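Local atomic coordinates of galactose-1-phosphate uridylyltransferase (Pyrobaculum aerophilum str. IM2, PDB entry 6K9Z), a protein that probably transfers uridylyl groups between UDP-glucose and hexose 1-phosphates such as galactose 1-phosphate, as a zinc-binding member of its family. Residues A119-I132 / P244-L256. The protein carries 1 engineered substitution. Sequence-based numbering, arbitrary orientation.
With FE (Fe (III) ion), chain E.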
loop_
_atom_site.group_PDB
_atom_site.type_symbol
_atom_site.label_atom_id
_atom_site.label_comp_id
_atom_site.label_asym_id
_atom_site.label_seq_id
_atom_site.Cartn_x
_atom_site.Cartn_y
_atom_site.Cartn_z
ATOM N N ALA A 119 -1.940 -25.248 -4.013
ATOM C CA ALA A 119 -1.822 -24.110 -3.073
ATOM C C ALA A 119 -0.347 -23.706 -2.966
ATOM O O ALA A 119 0.434 -24.435 -2.316
ATOM C CB ALA A 119 -2.425 -24.488 -1.746
ATOM N N ALA A 120 0.038 -22.573 -3.520
ATOM C CA ALA A 120 1.405 -22.015 -3.397
ATOM C C ALA A 120 1.610 -21.292 -2.061
ATOM O O ALA A 120 2.757 -21.202 -1.558
ATOM C CB ALA A 120 1.694 -21.088 -4.551
ATOM N N TYR A 121 0.549 -20.744 -1.473
ATOM C CA TYR A 121 0.695 -19.820 -0.325
ATOM C C TYR A 121 -0.549 -19.864 0.559
ATOM O O TYR A 121 -1.685 -19.905 0.060
ATOM C CB TYR A 121 1.020 -18.392 -0.799
ATOM C CG TYR A 121 1.733 -17.654 0.291
ATOM C CD1 TYR A 121 3.098 -17.769 0.449
ATOM C CD2 TYR A 121 1.012 -16.875 1.205
ATOM C CE1 TYR A 121 3.749 -17.128 1.487
ATOM C CE2 TYR A 121 1.656 -16.243 2.258
ATOM C CZ TYR A 121 3.012 -16.410 2.416
ATOM O OH TYR A 121 3.691 -15.804 3.425
ATOM N N PHE A 122 -0.308 -19.795 1.861
ATOM C CA PHE A 122 -1.361 -19.674 2.884
ATOM C C PHE A 122 -1.178 -18.287 3.501
ATOM O O PHE A 122 -0.217 -18.094 4.271
ATOM C CB PHE A 122 -1.252 -20.828 3.877
ATOM C CG PHE A 122 -2.356 -20.879 4.909
ATOM C CD1 PHE A 122 -2.282 -20.092 6.052
ATOM C CD2 PHE A 122 -3.391 -21.802 4.783
ATOM C CE1 PHE A 122 -3.256 -20.206 7.042
ATOM C CE2 PHE A 122 -4.334 -21.935 5.791
ATOM C CZ PHE A 122 -4.245 -21.153 6.946
ATOM N N LEU A 123 -2.077 -17.349 3.184
ATOM C CA LEU A 123 -1.991 -15.963 3.682
ATOM C C LEU A 123 -3.067 -15.767 4.771
ATOM O O LEU A 123 -4.274 -15.709 4.425
ATOM C CB LEU A 123 -2.210 -14.951 2.558
ATOM C CG LEU A 123 -2.141 -13.483 3.014
ATOM C CD1 LEU A 123 -0.711 -13.102 3.419
ATOM C CD2 LEU A 123 -2.627 -12.550 1.919
ATOM N N PHE A 124 -2.646 -15.609 6.025
ATOM C CA PHE A 124 -3.527 -15.274 7.174
ATOM C C PHE A 124 -3.395 -13.777 7.469
ATOM O O PHE A 124 -2.245 -13.306 7.623
ATOM C CB PHE A 124 -3.091 -16.125 8.367
ATOM C CG PHE A 124 -3.815 -15.843 9.644
ATOM C CD1 PHE A 124 -5.166 -15.988 9.724
ATOM C CD2 PHE A 124 -3.127 -15.558 10.811
ATOM C CE1 PHE A 124 -5.853 -15.706 10.878
ATOM C CE2 PHE A 124 -3.813 -15.320 12.002
ATOM C CZ PHE A 124 -5.187 -15.383 12.027
ATOM N N PHE A 125 -4.504 -13.052 7.559
ATOM C CA PHE A 125 -4.459 -11.606 7.850
ATOM C C PHE A 125 -5.695 -11.205 8.633
ATOM O O PHE A 125 -6.660 -11.957 8.680
ATOM C CB PHE A 125 -4.262 -10.751 6.599
ATOM C CG PHE A 125 -5.375 -10.796 5.605
ATOM C CD1 PHE A 125 -5.454 -11.837 4.694
ATOM C CD2 PHE A 125 -6.359 -9.817 5.603
ATOM C CE1 PHE A 125 -6.463 -11.857 3.744
ATOM C CE2 PHE A 125 -7.388 -9.857 4.685
ATOM C CZ PHE A 125 -7.455 -10.878 3.757
ATOM N N ARG A 126 -5.600 -10.030 9.268
ATOM C CA ARG A 126 -6.706 -9.532 10.076
ATOM C C ARG A 126 -6.763 -8.034 9.852
ATOM O O ARG A 126 -5.753 -7.380 10.036
ATOM C CB ARG A 126 -6.517 -9.918 11.536
ATOM C CG ARG A 126 -7.738 -9.649 12.423
ATOM C CD ARG A 126 -7.465 -10.058 13.895
ATOM N NE ARG A 126 -8.698 -10.314 14.606
ATOM C CZ ARG A 126 -9.488 -9.374 15.160
ATOM N NH1 ARG A 126 -9.149 -8.086 15.116
ATOM N NH2 ARG A 126 -10.664 -9.712 15.682
ATOM N N ASN A 127 -7.951 -7.531 9.530
ATOM C CA ASN A 127 -8.199 -6.070 9.485
ATOM C C ASN A 127 -9.087 -5.717 10.673
ATOM O O ASN A 127 -10.075 -6.422 10.893
ATOM C CB ASN A 127 -8.879 -5.647 8.185
ATOM C CG ASN A 127 -8.011 -5.960 6.990
ATOM O OD1 ASN A 127 -6.825 -5.621 7.007
ATOM N ND2 ASN A 127 -8.608 -6.558 5.956
ATOM N N LYS A 128 -8.773 -4.613 11.387
ATOM C CA LYS A 128 -9.562 -4.273 12.591
ATOM C C LYS A 128 -9.840 -2.779 12.572
ATOM O O LYS A 128 -8.891 -1.999 12.457
ATOM C CB LYS A 128 -8.781 -4.678 13.850
ATOM C CG LYS A 128 -9.577 -4.547 15.132
ATOM C CD LYS A 128 -9.570 -3.167 15.775
ATOM C CE LYS A 128 -10.251 -3.177 17.130
ATOM N NZ LYS A 128 -9.916 -1.957 17.907
ATOM N N GLY A 129 -11.108 -2.408 12.623
ATOM C CA GLY A 129 -11.495 -1.005 12.776
ATOM C C GLY A 129 -12.390 -0.525 11.644
ATOM O O GLY A 129 -12.062 -0.691 10.460
ATOM N N LYS A 130 -13.483 0.126 12.000
ATOM C CA LYS A 130 -14.374 0.742 10.987
ATOM C C LYS A 130 -13.548 1.732 10.123
ATOM O O LYS A 130 -13.843 1.875 8.900
ATOM C CB LYS A 130 -15.544 1.429 11.699
ATOM C CG LYS A 130 -16.504 0.443 12.350
ATOM C CD LYS A 130 -17.632 1.057 13.182
ATOM C CE LYS A 130 -18.372 0.012 14.013
ATOM N NZ LYS A 130 -19.677 0.527 14.501
ATOM N N GLU A 131 -12.564 2.401 10.725
ATOM C CA GLU A 131 -11.812 3.489 10.029
ATOM C C GLU A 131 -10.974 2.948 8.864
ATOM O O GLU A 131 -10.614 3.800 8.041
ATOM C CB GLU A 131 -10.932 4.275 11.005
ATOM C CG GLU A 131 -11.719 5.230 11.837
ATOM C CD GLU A 131 -10.921 5.846 12.966
ATOM O OE1 GLU A 131 -10.645 5.117 13.888
ATOM O OE2 GLU A 131 -10.584 7.060 12.880
ATOM N N ILE A 132 -10.721 1.630 8.779
ATOM C CA ILE A 132 -9.960 0.960 7.674
ATOM C C ILE A 132 -10.856 -0.030 6.914
ATOM O O ILE A 132 -10.330 -0.862 6.191
ATOM C CB ILE A 132 -8.630 0.369 8.161
ATOM C CG1 ILE A 132 -8.840 -0.795 9.131
ATOM C CG2 ILE A 132 -7.751 1.510 8.707
ATOM C CD1 ILE A 132 -7.710 -1.775 9.144
ATOM N N PRO A 244 -9.108 2.675 21.373
ATOM C CA PRO A 244 -8.709 1.573 20.500
ATOM C C PRO A 244 -8.248 2.115 19.148
ATOM O O PRO A 244 -8.781 3.075 18.645
ATOM C CB PRO A 244 -9.950 0.702 20.356
ATOM C CG PRO A 244 -10.740 1.070 21.608
ATOM C CD PRO A 244 -10.517 2.559 21.767
ATOM N N MET A 245 -7.211 1.475 18.628
ATOM C CA MET A 245 -6.533 1.839 17.366
ATOM C C MET A 245 -6.917 0.820 16.295
ATOM O O MET A 245 -6.806 -0.399 16.497
ATOM C CB MET A 245 -5.020 1.748 17.585
ATOM C CG MET A 245 -4.272 2.323 16.508
ATOM S SD MET A 245 -2.514 2.152 16.705
ATOM C CE MET A 245 -2.199 3.047 18.223
ATOM N N PRO A 246 -7.315 1.276 15.103
ATOM C CA PRO A 246 -7.465 0.357 13.982
ATOM C C PRO A 246 -6.086 -0.193 13.645
ATOM O O PRO A 246 -5.036 0.505 13.728
ATOM C CB PRO A 246 -8.043 1.208 12.848
ATOM C CG PRO A 246 -7.660 2.632 13.248
ATOM C CD PRO A 246 -7.604 2.670 14.757
ATOM N N TYR A 247 -6.058 -1.443 13.204
ATOM C CA TYR A 247 -4.769 -2.044 12.815
ATOM C C TYR A 247 -4.996 -3.132 11.769
ATOM O O TYR A 247 -6.149 -3.636 11.569
ATOM C CB TYR A 247 -4.024 -2.634 14.017
ATOM C CG TYR A 247 -4.697 -3.823 14.647
ATOM C CD1 TYR A 247 -4.501 -5.082 14.127
ATOM C CD2 TYR A 247 -5.532 -3.680 15.731
ATOM C CE1 TYR A 247 -5.125 -6.197 14.654
ATOM C CE2 TYR A 247 -6.168 -4.786 16.281
ATOM C CZ TYR A 247 -5.982 -6.032 15.720
ATOM O OH TYR A 247 -6.631 -7.128 16.201
ATOM N N ILE A 248 -3.864 -3.494 11.171
ATOM C CA ILE A 248 -3.720 -4.568 10.177
ATOM C C ILE A 248 -2.733 -5.547 10.779
ATOM O O ILE A 248 -1.710 -5.110 11.299
ATOM C CB ILE A 248 -3.216 -4.003 8.864
ATOM C CG1 ILE A 248 -4.297 -3.108 8.250
ATOM C CG2 ILE A 248 -2.750 -5.108 7.956
ATOM C CD1 ILE A 248 -3.756 -1.943 7.498
ATOM N N MET A 249 -3.039 -6.819 10.680
ATOM C CA MET A 249 -2.063 -7.880 11.038
ATOM C C MET A 249 -1.925 -8.881 9.896
ATOM O O MET A 249 -2.936 -9.224 9.294
ATOM C CB MET A 249 -2.505 -8.614 12.293
ATOM C CG MET A 249 -1.546 -9.737 12.641
ATOM S SD MET A 249 -1.785 -10.257 14.363
ATOM C CE MET A 249 -3.258 -11.238 14.128
ATOM N N VAL A 250 -0.689 -9.243 9.557
ATOM C CA VAL A 250 -0.431 -10.211 8.474
ATOM C C VAL A 250 0.660 -11.161 8.960
ATOM O O VAL A 250 1.566 -10.755 9.628
ATOM C CB VAL A 250 -0.072 -9.491 7.154
ATOM C CG1 VAL A 250 1.192 -8.676 7.273
ATOM C CG2 VAL A 250 -0.038 -10.424 5.947
ATOM N N LEU A 251 0.506 -12.407 8.587
ATOM C CA LEU A 251 1.506 -13.472 8.816
ATOM C C LEU A 251 2.378 -13.613 7.570
ATOM O O LEU A 251 1.864 -14.020 6.530
ATOM C CB LEU A 251 0.805 -14.790 9.113
ATOM C CG LEU A 251 1.729 -16.013 9.223
ATOM C CD1 LEU A 251 2.843 -15.722 10.227
ATOM C CD2 LEU A 251 0.927 -17.252 9.622
ATOM N N HIS A 252 3.651 -13.311 7.690
ATOM C CA HIS A 252 4.676 -13.506 6.636
ATOM C C HIS A 252 5.331 -14.849 6.958
ATOM O O HIS A 252 6.032 -14.919 7.976
ATOM C CB HIS A 252 5.656 -12.342 6.674
ATOM C CG HIS A 252 5.107 -11.109 6.057
ATOM N ND1 HIS A 252 5.849 -9.942 5.970
ATOM C CD2 HIS A 252 3.937 -10.901 5.416
ATOM C CE1 HIS A 252 5.119 -9.041 5.324
ATOM N NE2 HIS A 252 3.935 -9.566 4.972
ATOM N N GLN A 253 5.079 -15.851 6.115
ATOM C CA GLN A 253 5.717 -17.174 6.290
ATOM C C GLN A 253 6.226 -17.655 4.937
ATOM O O GLN A 253 5.959 -17.062 3.892
ATOM C CB GLN A 253 4.753 -18.129 6.977
ATOM C CG GLN A 253 3.537 -18.495 6.156
ATOM C CD GLN A 253 2.713 -19.575 6.817
ATOM O OE1 GLN A 253 3.253 -20.491 7.414
ATOM N NE2 GLN A 253 1.399 -19.500 6.697
ATOM N N ALA A 254 6.920 -18.763 4.944
ATOM C CA ALA A 254 7.322 -19.431 3.706
ATOM C C ALA A 254 6.113 -19.818 2.863
ATOM O O ALA A 254 5.009 -20.152 3.330
ATOM C CB ALA A 254 8.124 -20.657 4.013
ATOM N N PRO A 255 6.361 -19.942 1.549
ATOM C CA PRO A 255 5.385 -20.595 0.698
ATOM C C PRO A 255 5.160 -22.039 1.152
ATOM O O PRO A 255 6.060 -22.629 1.779
ATOM C CB PRO A 255 5.964 -20.550 -0.698
ATOM C CG PRO A 255 7.098 -19.530 -0.578
ATOM C CD PRO A 255 7.628 -19.641 0.850
ATOM N N LEU A 256 4.029 -22.607 0.732
ATOM C CA LEU A 256 3.746 -24.040 0.942
ATOM C C LEU A 256 4.579 -24.825 -0.052
ATOM O O LEU A 256 4.829 -24.366 -1.168
ATOM C CB LEU A 256 2.254 -24.282 0.763
ATOM C CG LEU A 256 1.377 -23.398 1.637
ATOM C CD1 LEU A 256 -0.058 -23.863 1.560
ATOM C CD2 LEU A 256 1.855 -23.363 3.088
HETATM FE FE FE E . 7.891 -9.302 6.638
HETATM O O HOH W 1 4.610 -22.457 -3.370
HETATM O O HOH W 2 2.286 -19.841 3.103
HETATM O O HOH W 3 0.244 -16.198 6.242
HETATM O O HOH W 4 -7.030 -1.559 18.872
HETATM O O HOH W 5 9.793 -8.219 7.092
#
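Lys128 N donates to Tyr247 O and Arg126 N to Met249 O, both at 2.8 Å; Tyr247 N returns a bond to Lys128 O and Met249 N to Arg126 O, zipping strands 121-128 and 247-252 together antiparallel. Lys128 can be followed outward: its CB sits over one face of the Tyr247 ring, 3.7 Å from the centroid, a CH-pi contact. CG, anti to the backbone N (chi1 -172°), stays 3.6 Å from Tyr247 CE2; a bend at chi2 brings CD past CE2 toward Met245 O, and NZ ends 3.6 Å from Pro244 CB, where it bonds a water shared with Met245 O and forms a salt bridge with Asp89. Direct backbone pairing breaks off after Leu251 N to Phe124 O and resumes at Leu256 N to Ala120 O; between, a water links Phe122 O, Phe124 N and Leu251 O. Here Tyr121 OH donates to Gln253 O (2.6 Å), while Gln253 NE2 reaches Phe122 O (3.2 Å). A phenylalanine at Tyr121 would probably leave Gln253 O without this donor. His252 ND1 binds iron at 2.2 Å, with Glu156, His266 and Glu268 completing the protein ligands. Backbone bonds thus join the two HIT-clan halves into one sheet, side chains and waters bridging the interruption beside the iron site.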